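Local coordinates for L-2,4-diaminobutyric acid acetyltransferase (Geobacillus sp., PDB 6SK1), which transfers the acetyl group of acetyl-coenzyme A to L-2,4-diaminobutyrate, an acetylation that probably belongs to ectoine biosynthesis, at residues A[62-67]-A[104-109]; A[72-77]-A[89-94]; A[127-132]-A[164-169]. One frame throughout, in Å; residues are numbered along the deposited sequence.

Interaction 1 of 3, residues A[62-67]-A[104-109]. With COA (coenzyme A), chain B.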
loop_
_atom_site.group_PDB
_atom_site.type_symbol
_atom_site.label_atom_id
_atom_site.label_comp_id
_atom_site.label_asym_id
_atom_site.label_seq_id
_atom_site.Cartn_x
_atom_site.Cartn_y
_atom_site.Cartn_z
ATOM N N MET A 62 13.207 2.625 2.524
ATOM C CA MET A 62 14.397 3.463 2.672
ATOM C C MET A 62 14.292 4.664 1.795
ATOM O O MET A 62 13.705 4.553 0.686
ATOM C CB MET A 62 15.642 2.682 2.348
ATOM C CG MET A 62 16.919 3.342 2.878
ATOM S SD MET A 62 17.224 3.125 4.659
ATOM C CE MET A 62 17.643 1.427 4.722
ATOM N N ILE A 63 14.813 5.775 2.204
ATOM C CA ILE A 63 14.992 7.055 1.447
ATOM C C ILE A 63 16.484 7.253 1.249
ATOM O O ILE A 63 17.264 6.999 2.154
ATOM C CB ILE A 63 14.461 8.231 2.282
ATOM C CG1 ILE A 63 13.005 8.227 2.068
ATOM C CG2 ILE A 63 15.113 9.589 1.943
ATOM C CD1 ILE A 63 12.234 9.394 2.653
ATOM N N ALA A 64 16.830 7.800 0.090
ATOM C CA ALA A 64 18.150 8.386 -0.149
ATOM C C ALA A 64 17.983 9.862 -0.259
ATOM O O ALA A 64 17.154 10.370 -0.955
ATOM C CB ALA A 64 18.750 7.862 -1.436
ATOM N N GLU A 65 18.823 10.581 0.489
ATOM C CA GLU A 65 18.768 12.033 0.474
ATOM C C GLU A 65 20.181 12.633 0.188
ATOM O O GLU A 65 21.172 12.085 0.644
ATOM C CB GLU A 65 18.260 12.450 1.868
ATOM C CG GLU A 65 17.742 13.821 2.220
ATOM C CD GLU A 65 16.985 13.774 3.586
ATOM O OE1 GLU A 65 17.567 13.275 4.555
ATOM O OE2 GLU A 65 15.870 14.228 3.699
ATOM N N HIS A 66 20.186 13.715 -0.570
ATOM C CA HIS A 66 21.453 14.356 -0.936
ATOM C C HIS A 66 21.240 15.809 -0.695
ATOM O O HIS A 66 20.316 16.395 -1.260
ATOM C CB HIS A 66 21.843 14.050 -2.358
ATOM C CG HIS A 66 23.094 14.759 -2.784
ATOM N ND1 HIS A 66 23.088 15.811 -3.668
ATOM C CD2 HIS A 66 24.374 14.610 -2.377
ATOM C CE1 HIS A 66 24.326 16.249 -3.832
ATOM N NE2 HIS A 66 25.126 15.524 -3.069
ATOM N N GLU A 67 22.082 16.332 0.200
ATOM C CA GLU A 67 22.072 17.764 0.601
ATOM C C GLU A 67 20.615 18.196 0.888
ATOM O O GLU A 67 20.114 19.126 0.316
ATOM C CB GLU A 67 22.807 18.621 -0.452
ATOM N N LYS A 104 21.053 0.620 -5.802
ATOM C CA LYS A 104 21.785 -0.510 -5.288
ATOM C C LYS A 104 22.050 -0.310 -3.795
ATOM O O LYS A 104 21.891 -1.295 -3.054
ATOM C CB LYS A 104 23.105 -0.672 -6.045
ATOM C CG LYS A 104 23.913 -1.847 -5.670
ATOM C CD LYS A 104 25.326 -1.822 -6.301
ATOM C CE LYS A 104 25.243 -1.845 -7.796
ATOM N NZ LYS A 104 26.582 -2.309 -8.281
ATOM N N ALA A 105 22.451 0.874 -3.401
ATOM C CA ALA A 105 22.709 1.127 -1.970
ATOM C C ALA A 105 21.422 1.074 -1.186
ATOM O O ALA A 105 21.464 0.577 -0.012
ATOM C CB ALA A 105 23.359 2.453 -1.804
ATOM N N MET A 106 20.319 1.572 -1.710
ATOM C CA MET A 106 19.036 1.461 -0.974
ATOM C C MET A 106 18.663 0.015 -0.770
ATOM O O MET A 106 18.242 -0.409 0.317
ATOM C CB MET A 106 17.911 2.177 -1.700
ATOM C CG MET A 106 18.025 3.680 -1.772
ATOM S SD MET A 106 16.513 4.491 -2.282
ATOM C CE MET A 106 16.474 3.966 -4.029
ATOM N N LEU A 107 18.716 -0.809 -1.820
ATOM C CA LEU A 107 18.349 -2.190 -1.748
ATOM C C LEU A 107 19.305 -2.968 -0.781
ATOM O O LEU A 107 18.853 -3.742 0.070
ATOM C CB LEU A 107 18.306 -2.855 -3.134
ATOM C CG LEU A 107 17.981 -4.337 -3.197
ATOM C CD1 LEU A 107 16.652 -4.685 -2.538
ATOM C CD2 LEU A 107 18.119 -4.811 -4.605
ATOM N N THR A 108 20.588 -2.788 -0.976
ATOM C CA THR A 108 21.580 -3.485 -0.161
ATOM C C THR A 108 21.417 -3.061 1.306
ATOM O O THR A 108 21.395 -3.926 2.204
ATOM C CB THR A 108 22.982 -3.114 -0.676
ATOM O OG1 THR A 108 23.078 -3.536 -2.042
ATOM C CG2 THR A 108 24.089 -3.767 0.064
ATOM N N GLY A 109 21.208 -1.788 1.524
ATOM C CA GLY A 109 21.018 -1.296 2.906
ATOM C C GLY A 109 19.767 -1.833 3.477
ATOM O O GLY A 109 19.738 -2.320 4.636
HETATM N N1A COA B . 20.915 0.842 -18.263
HETATM C C2A COA B . 21.585 -0.227 -17.958
HETATM N N3A COA B . 21.992 -0.591 -16.751
HETATM C C4A COA B . 21.572 0.269 -15.790
HETATM C C5A COA B . 20.849 1.431 -16.006
HETATM C C6A COA B . 20.465 1.758 -17.352
HETATM N N6A COA B . 19.777 2.830 -17.662
HETATM N N7A COA B . 20.575 2.082 -14.811
HETATM C C8A COA B . 21.170 1.271 -13.965
HETATM N N9A COA B . 21.757 0.212 -14.451
HETATM C C1B COA B . 22.398 -0.838 -13.735
HETATM C C2B COA B . 23.629 -0.499 -12.959
HETATM O O2B COA B . 24.782 -0.637 -13.862
HETATM C C3B COA B . 23.658 -1.418 -11.765
HETATM O O3B COA B . 24.067 -2.743 -12.211
HETATM P P3B COA B . 25.032 -3.704 -11.327
HETATM O O7A COA B . 24.211 -4.038 -10.133
HETATM O O8A COA B . 25.340 -4.864 -12.349
HETATM O O9A COA B . 26.231 -2.858 -11.043
HETATM C C4B COA B . 22.170 -1.523 -11.470
HETATM O O4B COA B . 21.490 -1.242 -12.675
HETATM C C5B COA B . 21.670 -0.549 -10.445
HETATM O O5B COA B . 22.200 0.766 -10.680
HETATM P P1A COA B . 21.939 2.005 -9.775
HETATM O O1A COA B . 22.847 3.103 -10.235
HETATM O O2A COA B . 21.984 1.582 -8.332
HETATM O O3A COA B . 20.452 2.382 -10.155
HETATM P P2A COA B . 19.758 3.794 -10.043
HETATM O O4A COA B . 20.163 4.441 -8.746
HETATM O O5A COA B . 19.980 4.588 -11.311
HETATM O O6A COA B . 18.201 3.420 -9.937
HETATM C CBP COA B . 16.119 2.781 -10.897
HETATM C CCP COA B . 17.567 2.423 -10.771
HETATM C CDP COA B . 15.463 1.582 -11.540
HETATM C CEP COA B . 15.542 2.941 -9.500
HETATM C CAP COA B . 15.900 4.063 -11.706
HETATM O OAP COA B . 16.335 3.796 -13.097
HETATM C C9P COA B . 14.515 4.547 -11.719
HETATM O O9P COA B . 14.127 5.264 -10.800
HETATM N N8P COA B . 13.753 4.192 -12.706
HETATM C C7P COA B . 12.391 4.794 -12.869
HETATM C C6P COA B . 11.501 4.172 -11.829
HETATM C C5P COA B . 11.431 2.672 -11.985
HETATM O O5P COA B . 11.282 2.231 -13.072
HETATM N N4P COA B . 11.518 1.846 -10.892
HETATM C C3P COA B . 11.436 0.498 -10.844
HETATM C C2P COA B . 9.950 0.131 -10.916
HETATM S S1P COA B . 9.034 0.533 -9.303
#

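Interaction 2 of 3, residues A[72-77]-A[89-94]. With COA (coenzyme A), chain B.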
loop_
_atom_site.group_PDB
_atom_site.type_symbol
_atom_site.label_atom_id
_atom_site.label_comp_id
_atom_site.label_asym_id
_atom_site.label_seq_id
_atom_site.Cartn_x
_atom_site.Cartn_y
_atom_site.Cartn_z
ATOM N N GLY A 72 16.016 9.357 -3.717
ATOM C CA GLY A 72 15.694 7.976 -3.943
ATOM C C GLY A 72 14.698 7.456 -2.921
ATOM O O GLY A 72 14.642 7.938 -1.785
ATOM N N PHE A 73 13.949 6.456 -3.325
ATOM C CA PHE A 73 13.003 5.766 -2.444
ATOM C C PHE A 73 12.820 4.322 -2.820
ATOM O O PHE A 73 12.764 3.976 -4.017
ATOM C CB PHE A 73 11.622 6.433 -2.553
ATOM C CG PHE A 73 10.489 5.855 -1.717
ATOM C CD1 PHE A 73 10.500 6.054 -0.336
ATOM C CD2 PHE A 73 9.470 5.210 -2.308
ATOM C CE1 PHE A 73 9.461 5.521 0.473
ATOM C CE2 PHE A 73 8.388 4.706 -1.494
ATOM C CZ PHE A 73 8.464 4.880 -0.169
ATOM N N ILE A 74 12.674 3.443 -1.832
ATOM C CA ILE A 74 12.337 2.035 -2.029
ATOM C C ILE A 74 11.286 1.686 -1.026
ATOM O O ILE A 74 11.438 2.007 0.186
ATOM C CB ILE A 74 13.554 1.152 -2.035
ATOM C CG1 ILE A 74 13.218 -0.295 -2.369
ATOM C CG2 ILE A 74 14.325 1.208 -0.718
ATOM C CD1 ILE A 74 14.424 -1.182 -2.657
ATOM N N SER A 75 10.227 1.002 -1.468
ATOM C CA SER A 75 9.179 0.528 -0.577
ATOM C C SER A 75 9.031 -0.966 -0.764
ATOM O O SER A 75 9.017 -1.517 -1.868
ATOM C CB SER A 75 7.882 1.218 -0.726
ATOM O OG SER A 75 7.406 1.035 -2.050
ATOM N N ALA A 76 8.859 -1.639 0.372
ATOM C CA ALA A 76 8.681 -3.083 0.416
ATOM C C ALA A 76 7.806 -3.434 1.559
ATOM O O ALA A 76 7.626 -2.667 2.486
ATOM C CB ALA A 76 10.021 -3.818 0.493
ATOM N N PHE A 77 7.297 -4.642 1.539
ATOM C CA PHE A 77 6.577 -5.221 2.689
ATOM C C PHE A 77 6.973 -6.678 2.813
ATOM O O PHE A 77 7.269 -7.366 1.828
ATOM C CB PHE A 77 5.032 -5.086 2.521
ATOM C CG PHE A 77 4.464 -5.649 1.286
ATOM C CD1 PHE A 77 4.132 -7.005 1.209
ATOM C CD2 PHE A 77 4.293 -4.887 0.150
ATOM C CE1 PHE A 77 3.581 -7.525 0.043
ATOM C CE2 PHE A 77 3.721 -5.424 -0.986
ATOM C CZ PHE A 77 3.405 -6.768 -1.035
ATOM N N TRP A 89 7.926 -3.198 -3.933
ATOM C CA TRP A 89 6.908 -2.774 -4.898
ATOM C C TRP A 89 7.170 -1.469 -5.573
ATOM O O TRP A 89 6.515 -1.190 -6.566
ATOM C CB TRP A 89 5.597 -2.895 -4.398
ATOM C CG TRP A 89 5.247 -2.026 -3.257
ATOM C CD1 TRP A 89 5.607 -2.195 -1.955
ATOM C CD2 TRP A 89 4.153 -1.056 -3.283
ATOM N NE1 TRP A 89 4.979 -1.223 -1.166
ATOM C CE2 TRP A 89 4.022 -0.532 -1.924
ATOM C CE3 TRP A 89 3.214 -0.574 -4.307
ATOM C CZ2 TRP A 89 3.035 0.419 -1.574
ATOM C CZ3 TRP A 89 2.296 0.363 -3.925
ATOM C CH2 TRP A 89 2.150 0.855 -2.552
ATOM N N GLN A 90 8.067 -0.641 -5.035
ATOM C CA GLN A 90 8.433 0.574 -5.743
ATOM C C GLN A 90 9.869 0.902 -5.501
ATOM O O GLN A 90 10.364 0.806 -4.360
ATOM C CB GLN A 90 7.575 1.750 -5.315
ATOM C CG GLN A 90 7.545 2.966 -6.244
ATOM C CD GLN A 90 6.066 3.660 -6.289
ATOM O OE1 GLN A 90 5.297 3.844 -5.249
ATOM N NE2 GLN A 90 5.602 3.944 -7.547
ATOM N N VAL A 91 10.638 1.331 -6.530
ATOM C CA VAL A 91 11.997 1.836 -6.381
ATOM C C VAL A 91 12.056 3.009 -7.316
ATOM O O VAL A 91 11.624 2.903 -8.461
ATOM C CB VAL A 91 13.139 0.850 -6.740
ATOM C CG1 VAL A 91 14.395 1.417 -6.182
ATOM C CG2 VAL A 91 12.869 -0.526 -6.243
ATOM N N ALA A 92 12.604 4.125 -6.893
ATOM C CA ALA A 92 12.678 5.362 -7.718
ATOM C C ALA A 92 13.927 6.097 -7.330
ATOM O O ALA A 92 14.197 6.321 -6.163
ATOM C CB ALA A 92 11.458 6.168 -7.573
ATOM N N VAL A 93 14.697 6.579 -8.359
ATOM C CA VAL A 93 15.776 7.516 -8.131
ATOM C C VAL A 93 15.581 8.683 -9.069
ATOM O O VAL A 93 15.244 8.466 -10.263
ATOM C CB VAL A 93 17.104 6.816 -8.338
ATOM C CG1 VAL A 93 18.277 7.826 -8.402
ATOM C CG2 VAL A 93 17.352 5.779 -7.229
ATOM N N ALA A 94 15.747 9.865 -8.589
ATOM C CA ALA A 94 15.622 11.035 -9.461
ATOM C C ALA A 94 16.567 10.982 -10.644
ATOM O O ALA A 94 17.716 10.543 -10.515
ATOM C CB ALA A 94 15.925 12.255 -8.627
HETATM N N1A COA B . 20.915 0.842 -18.263
HETATM C C2A COA B . 21.585 -0.227 -17.958
HETATM N N3A COA B . 21.992 -0.591 -16.751
HETATM C C4A COA B . 21.572 0.269 -15.790
HETATM C C5A COA B . 20.849 1.431 -16.006
HETATM C C6A COA B . 20.465 1.758 -17.352
HETATM N N6A COA B . 19.777 2.830 -17.662
HETATM N N7A COA B . 20.575 2.082 -14.811
HETATM C C8A COA B . 21.170 1.271 -13.965
HETATM N N9A COA B . 21.757 0.212 -14.451
HETATM C C1B COA B . 22.398 -0.838 -13.735
HETATM C C2B COA B . 23.629 -0.499 -12.959
HETATM O O2B COA B . 24.782 -0.637 -13.862
HETATM C C3B COA B . 23.658 -1.418 -11.765
HETATM O O3B COA B . 24.067 -2.743 -12.211
HETATM P P3B COA B . 25.032 -3.704 -11.327
HETATM O O7A COA B . 24.211 -4.038 -10.133
HETATM O O8A COA B . 25.340 -4.864 -12.349
HETATM O O9A COA B . 26.231 -2.858 -11.043
HETATM C C4B COA B . 22.170 -1.523 -11.470
HETATM O O4B COA B . 21.490 -1.242 -12.675
HETATM C C5B COA B . 21.670 -0.549 -10.445
HETATM O O5B COA B . 22.200 0.766 -10.680
HETATM P P1A COA B . 21.939 2.005 -9.775
HETATM O O1A COA B . 22.847 3.103 -10.235
HETATM O O2A COA B . 21.984 1.582 -8.332
HETATM O O3A COA B . 20.452 2.382 -10.155
HETATM P P2A COA B . 19.758 3.794 -10.043
HETATM O O4A COA B . 20.163 4.441 -8.746
HETATM O O5A COA B . 19.980 4.588 -11.311
HETATM O O6A COA B . 18.201 3.420 -9.937
HETATM C CBP COA B . 16.119 2.781 -10.897
HETATM C CCP COA B . 17.567 2.423 -10.771
HETATM C CDP COA B . 15.463 1.582 -11.540
HETATM C CEP COA B . 15.542 2.941 -9.500
HETATM C CAP COA B . 15.900 4.063 -11.706
HETATM O OAP COA B . 16.335 3.796 -13.097
HETATM C C9P COA B . 14.515 4.547 -11.719
HETATM O O9P COA B . 14.127 5.264 -10.800
HETATM N N8P COA B . 13.753 4.192 -12.706
HETATM C C7P COA B . 12.391 4.794 -12.869
HETATM C C6P COA B . 11.501 4.172 -11.829
HETATM C C5P COA B . 11.431 2.672 -11.985
HETATM O O5P COA B . 11.282 2.231 -13.072
HETATM N N4P COA B . 11.518 1.846 -10.892
HETATM C C3P COA B . 11.436 0.498 -10.844
HETATM C C2P COA B . 9.950 0.131 -10.916
HETATM S S1P COA B . 9.034 0.533 -9.303
HETATM O O HOH W 1 5.262 2.608 -2.878
HETATM O O HOH W 2 5.348 -1.161 1.778
#

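Interaction 3 of 3, residues A[127-132]-A[164-169]. With COA (coenzyme A), chain B.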
loop_
_atom_site.group_PDB
_atom_site.type_symbol
_atom_site.label_atom_id
_atom_site.label_comp_id
_atom_site.label_asym_id
_atom_site.label_seq_id
_atom_site.Cartn_x
_atom_site.Cartn_y
_atom_site.Cartn_z
ATOM N N SER A 127 9.172 -4.541 -15.661
ATOM C CA SER A 127 8.741 -4.569 -17.061
ATOM C C SER A 127 9.886 -5.022 -17.977
ATOM O O SER A 127 11.080 -4.810 -17.697
ATOM C CB SER A 127 8.194 -3.313 -17.491
ATOM O OG SER A 127 9.278 -2.509 -18.032
ATOM N N PRO A 128 9.551 -5.599 -19.136
ATOM C CA PRO A 128 10.660 -6.041 -20.031
ATOM C C PRO A 128 11.556 -4.924 -20.496
ATOM O O PRO A 128 12.730 -5.234 -20.831
ATOM C CB PRO A 128 9.944 -6.714 -21.156
ATOM C CG PRO A 128 8.548 -7.122 -20.536
ATOM C CD PRO A 128 8.262 -6.057 -19.579
ATOM N N SER A 129 11.099 -3.731 -20.658
ATOM C CA SER A 129 11.933 -2.641 -21.116
ATOM C C SER A 129 12.718 -1.943 -20.030
ATOM O O SER A 129 13.512 -1.071 -20.303
ATOM C CB SER A 129 11.126 -1.600 -21.808
ATOM O OG SER A 129 10.200 -0.976 -20.975
ATOM N N ASN A 130 12.477 -2.301 -18.766
ATOM C CA ASN A 130 13.107 -1.581 -17.652
ATOM C C ASN A 130 14.397 -2.249 -17.316
ATOM O O ASN A 130 14.556 -3.005 -16.361
ATOM C CB ASN A 130 12.195 -1.594 -16.478
ATOM C CG ASN A 130 12.617 -0.600 -15.418
ATOM O OD1 ASN A 130 13.737 -0.111 -15.422
ATOM N ND2 ASN A 130 11.653 -0.221 -14.527
ATOM N N MET A 131 15.398 -2.020 -18.146
ATOM C CA MET A 131 16.725 -2.609 -17.954
ATOM C C MET A 131 17.356 -2.164 -16.610
ATOM O O MET A 131 18.012 -2.961 -15.943
ATOM C CB MET A 131 17.634 -2.221 -19.152
ATOM C CG MET A 131 19.062 -2.656 -18.938
ATOM S SD MET A 131 19.293 -4.438 -19.092
ATOM C CE MET A 131 18.437 -5.021 -17.646
ATOM N N ALA A 132 17.179 -0.932 -16.321
ATOM C CA ALA A 132 17.772 -0.354 -15.061
ATOM C C ALA A 132 17.286 -1.170 -13.848
ATOM O O ALA A 132 18.083 -1.587 -13.017
ATOM C CB ALA A 132 17.383 1.035 -14.954
ATOM N N THR A 164 -2.410 2.566 -21.098
ATOM C CA THR A 164 -1.563 1.480 -21.472
ATOM C C THR A 164 -0.464 1.236 -20.473
ATOM O O THR A 164 0.249 2.199 -20.165
ATOM C CB THR A 164 -0.939 1.688 -22.863
ATOM O OG1 THR A 164 -1.952 2.138 -23.767
ATOM C CG2 THR A 164 -0.286 0.425 -23.420
ATOM N N HIS A 165 -0.312 0.012 -19.992
ATOM C CA HIS A 165 0.754 -0.312 -19.069
ATOM C C HIS A 165 1.510 -1.488 -19.625
ATOM O O HIS A 165 0.962 -2.376 -20.259
ATOM C CB HIS A 165 0.068 -0.759 -17.739
ATOM C CG HIS A 165 0.937 -0.689 -16.516
ATOM N ND1 HIS A 165 1.923 -1.591 -16.206
ATOM C CD2 HIS A 165 0.932 0.215 -15.533
ATOM C CE1 HIS A 165 2.494 -1.241 -15.050
ATOM N NE2 HIS A 165 1.899 -0.145 -14.649
ATOM N N GLU A 166 2.820 -1.530 -19.304
ATOM C CA GLU A 166 3.595 -2.695 -19.663
ATOM C C GLU A 166 3.303 -3.914 -18.815
ATOM O O GLU A 166 2.825 -3.804 -17.646
ATOM C CB GLU A 166 5.079 -2.361 -19.678
ATOM C CG GLU A 166 5.440 -1.360 -20.785
ATOM C CD GLU A 166 6.891 -1.009 -20.844
ATOM O OE1 GLU A 166 7.172 0.130 -20.411
ATOM O OE2 GLU A 166 7.729 -1.870 -21.226
ATOM N N ASP A 167 3.613 -5.089 -19.360
ATOM C CA ASP A 167 3.612 -6.282 -18.589
ATOM C C ASP A 167 4.594 -6.094 -17.411
ATOM O O ASP A 167 5.631 -5.441 -17.471
ATOM C CB ASP A 167 4.198 -7.402 -19.409
ATOM C CG ASP A 167 3.267 -7.955 -20.463
ATOM O OD1 ASP A 167 2.074 -7.832 -20.543
ATOM O OD2 ASP A 167 3.820 -8.831 -21.299
ATOM N N GLU A 168 4.227 -6.758 -16.302
ATOM C CA GLU A 168 4.947 -6.752 -15.045
ATOM C C GLU A 168 5.288 -8.189 -14.600
ATOM O O GLU A 168 4.678 -8.677 -13.639
ATOM C CB GLU A 168 4.044 -6.008 -14.054
ATOM C CG GLU A 168 4.249 -4.475 -14.197
ATOM C CD GLU A 168 5.706 -4.128 -13.892
ATOM O OE1 GLU A 168 6.430 -3.818 -14.671
ATOM O OE2 GLU A 168 6.272 -4.396 -12.932
ATOM N N PRO A 169 6.216 -8.874 -15.266
ATOM C CA PRO A 169 6.578 -10.206 -14.793
ATOM C C PRO A 169 7.175 -10.188 -13.410
ATOM O O PRO A 169 7.834 -9.209 -12.998
ATOM C CB PRO A 169 7.653 -10.657 -15.774
ATOM C CG PRO A 169 7.887 -9.563 -16.697
ATOM C CD PRO A 169 6.918 -8.465 -16.449
HETATM N N1A COA B . 20.915 0.842 -18.263
HETATM C C2A COA B . 21.585 -0.227 -17.958
HETATM N N3A COA B . 21.992 -0.591 -16.751
HETATM C C4A COA B . 21.572 0.269 -15.790
HETATM C C5A COA B . 20.849 1.431 -16.006
HETATM C C6A COA B . 20.465 1.758 -17.352
HETATM N N6A COA B . 19.777 2.830 -17.662
HETATM N N7A COA B . 20.575 2.082 -14.811
HETATM C C8A COA B . 21.170 1.271 -13.965
HETATM N N9A COA B . 21.757 0.212 -14.451
HETATM C C1B COA B . 22.398 -0.838 -13.735
HETATM C C2B COA B . 23.629 -0.499 -12.959
HETATM O O2B COA B . 24.782 -0.637 -13.862
HETATM C C3B COA B . 23.658 -1.418 -11.765
HETATM O O3B COA B . 24.067 -2.743 -12.211
HETATM P P3B COA B . 25.032 -3.704 -11.327
HETATM O O7A COA B . 24.211 -4.038 -10.133
HETATM O O8A COA B . 25.340 -4.864 -12.349
HETATM O O9A COA B . 26.231 -2.858 -11.043
HETATM C C4B COA B . 22.170 -1.523 -11.470
HETATM O O4B COA B . 21.490 -1.242 -12.675
HETATM C C5B COA B . 21.670 -0.549 -10.445
HETATM O O5B COA B . 22.200 0.766 -10.680
HETATM P P1A COA B . 21.939 2.005 -9.775
HETATM O O1A COA B . 22.847 3.103 -10.235
HETATM O O2A COA B . 21.984 1.582 -8.332
HETATM O O3A COA B . 20.452 2.382 -10.155
HETATM P P2A COA B . 19.758 3.794 -10.043
HETATM O O4A COA B . 20.163 4.441 -8.746
HETATM O O5A COA B . 19.980 4.588 -11.311
HETATM O O6A COA B . 18.201 3.420 -9.937
HETATM C CBP COA B . 16.119 2.781 -10.897
HETATM C CCP COA B . 17.567 2.423 -10.771
HETATM C CDP COA B . 15.463 1.582 -11.540
HETATM C CEP COA B . 15.542 2.941 -9.500
HETATM C CAP COA B . 15.900 4.063 -11.706
HETATM O OAP COA B . 16.335 3.796 -13.097
HETATM C C9P COA B . 14.515 4.547 -11.719
HETATM O O9P COA B . 14.127 5.264 -10.800
HETATM N N8P COA B . 13.753 4.192 -12.706
HETATM C C7P COA B . 12.391 4.794 -12.869
HETATM C C6P COA B . 11.501 4.172 -11.829
HETATM C C5P COA B . 11.431 2.672 -11.985
HETATM O O5P COA B . 11.282 2.231 -13.072
HETATM N N4P COA B . 11.518 1.846 -10.892
HETATM C C3P COA B . 11.436 0.498 -10.844
HETATM C C2P COA B . 9.950 0.131 -10.916
HETATM S S1P COA B . 9.034 0.533 -9.303
HETATM O O HOH W 3 8.580 0.067 -17.846
#

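Interaction 1 of 3, residues A[62-67]-A[104-109]
One thioether sulfur, Met106 SD, meets both the backbone and a side chain of strand 61-66: it stands 4.1 Å from Met62 O and touches N and CB of Ala64, and no hydrogen bond joins strand to helix. Helix 102-112 is the GNAT-fold helix whose start, with the loop before it, holds the coenzyme pyrophosphate; here it rests on the central sheet. Met106 keeps CG anti to its carbonyl carbon (chi1 -67°) and runs on extended to SD, which lays the sulfur against the strand; the side chain also packs on Ile74. Met62 folds back at chi2 and chi3, and its methyl CE comes 4.1 Å from Gly109 C, meeting bare helix backbone. At the helix start Lys104 N donates to coenzyme A O2A over 2.9 Å, beside similar bonds from the backbone N of Arg99, Gly101 and Ala103. Lys104 NZ reaches O9A of the coenzyme 3'-phosphate at 2.8 Å. A leucine at Lys104 would probably leave O9A without its ammonium donor and that phosphate with less charge compensation. Lys104 O is gripped twice, from opposite faces of its carbonyl plane: by Thr108 N at 2.9 Å and by Thr108 OG1 at 2.7 Å.

Interaction 2 of 3, residues A[72-77]-A[89-94]
Ser75 and Trp89 meet hydroxyl over indole: Ser75 OG lies 3.4 Å above the plane of the Trp89 ring, toward its rim, and CA of Ala76 borders the ring edge. Ser75 holds OG between its backbone N and carbonyl carbon (chi1 60°), which lifts it toward this face and against Gln90 CB. A water over the same indole face joins Ser75 OG to Gln90 OE1, an oxygen that also bonds Tyr50. The Phe77 and Trp89 rings are set obliquely, planes at 57°, with Trp89 CD1 at the Phe77 edge and 3.7 Å from Phe77 CD2. In the indole plane, Trp89 NE1 donates to a second water at 3.0 Å, which in turn donates to Ala76 O. On the other face of the sheet Ile74 and Val91 run side by side, pointing the same way, with Ile74 CG1 3.9 Å from Val91 CG2, and Met106 of helix 102-112 packs on both. Phe57 and Leu52 of the second subunit reach Phe77 and Trp89. The backbones pair antiparallel, but Ser75 O takes Trp89 N at 2.9 Å and a weak bond from Gln90 N at 3.4 Å, so two residues face one. Beyond this classic beta bulge, coenzyme A N4P donates to Val91 O at 2.7 Å, and Val93 N donates to coenzyme A O9P at 2.8 Å. A bulged strand whose backbone C=O and N-H groups bind the pantetheine amides almost as another strand would is typical of the GNAT acetyl-CoA site.

Interaction 3 of 3, residues A[127-132]-A[164-169]
The type I beta turn from Ser127 to Asn130, which leads into helix 131-143, leans through Ser127, Pro128 and Ser129 on residues 166-169, the loop end and first residues of strand 168-173. Its polar tie is Ser129 OG, which donates to Glu166 OE2 at 2.6 Å, on the syn lone pair of that oxygen. Glu166 runs extended beyond CG (chi2 -180°), and this carries its carboxylate from the neighbouring loop to the two serines. The other carboxylate oxygen is held through a water, 2.9 Å from Glu166 OE1 and 2.7 Å from Ser127 OG, so Glu166 grips the turn at two points. Glu168 bends at chi2 and brings OE1 beside Ser127 N and CB without a hydrogen bond to that N, while its OE2 bonds Thr125. Ser127 CA makes a CA-H...O contact of 3.3 Å with Asp167 O, a buried oxygen with no hydrogen-bonding partner in the model. Pro128 CD sits 3.4 Å from the same oxygen, and the two proline rings cross obliquely, nearest through Pro128 CD and Pro169 CD, 4.2 Å apart. At the far end of the turn Asn130 has both amide ends engaged: OD1 caps Ser133 N, while ND2 donates to coenzyme A O5P at 2.9 Å. An N-cap asparagine that also reaches the pantetheine arm places this turn at the cofactor-facing start of the helix, on the coenzyme site of the GNAT fold.

In the fold
All three interactions reach one sheet and all three touch coenzyme A. Helix 102-112 of interaction 1 takes the pyrophosphate and 3'-phosphate, strand 85-93 of interaction 2 the pantetheine amides, and the turn of interaction 3 another pantetheine oxygen, O5P, and, through Met131 and Ala132, the adenine. Interactions 1 and 2 have centres about 9 Å apart and are in direct touch: strands 61-66 and 69-79 are sheet neighbours, and Met106 SD lies 3.4 Å from Phe73 N. Interaction 3 stands apart, its centre about 16 Å from that of interaction 2 and about 23 Å from that of interaction 1, across the chain's centre from the latter. The cofactor spans these gaps.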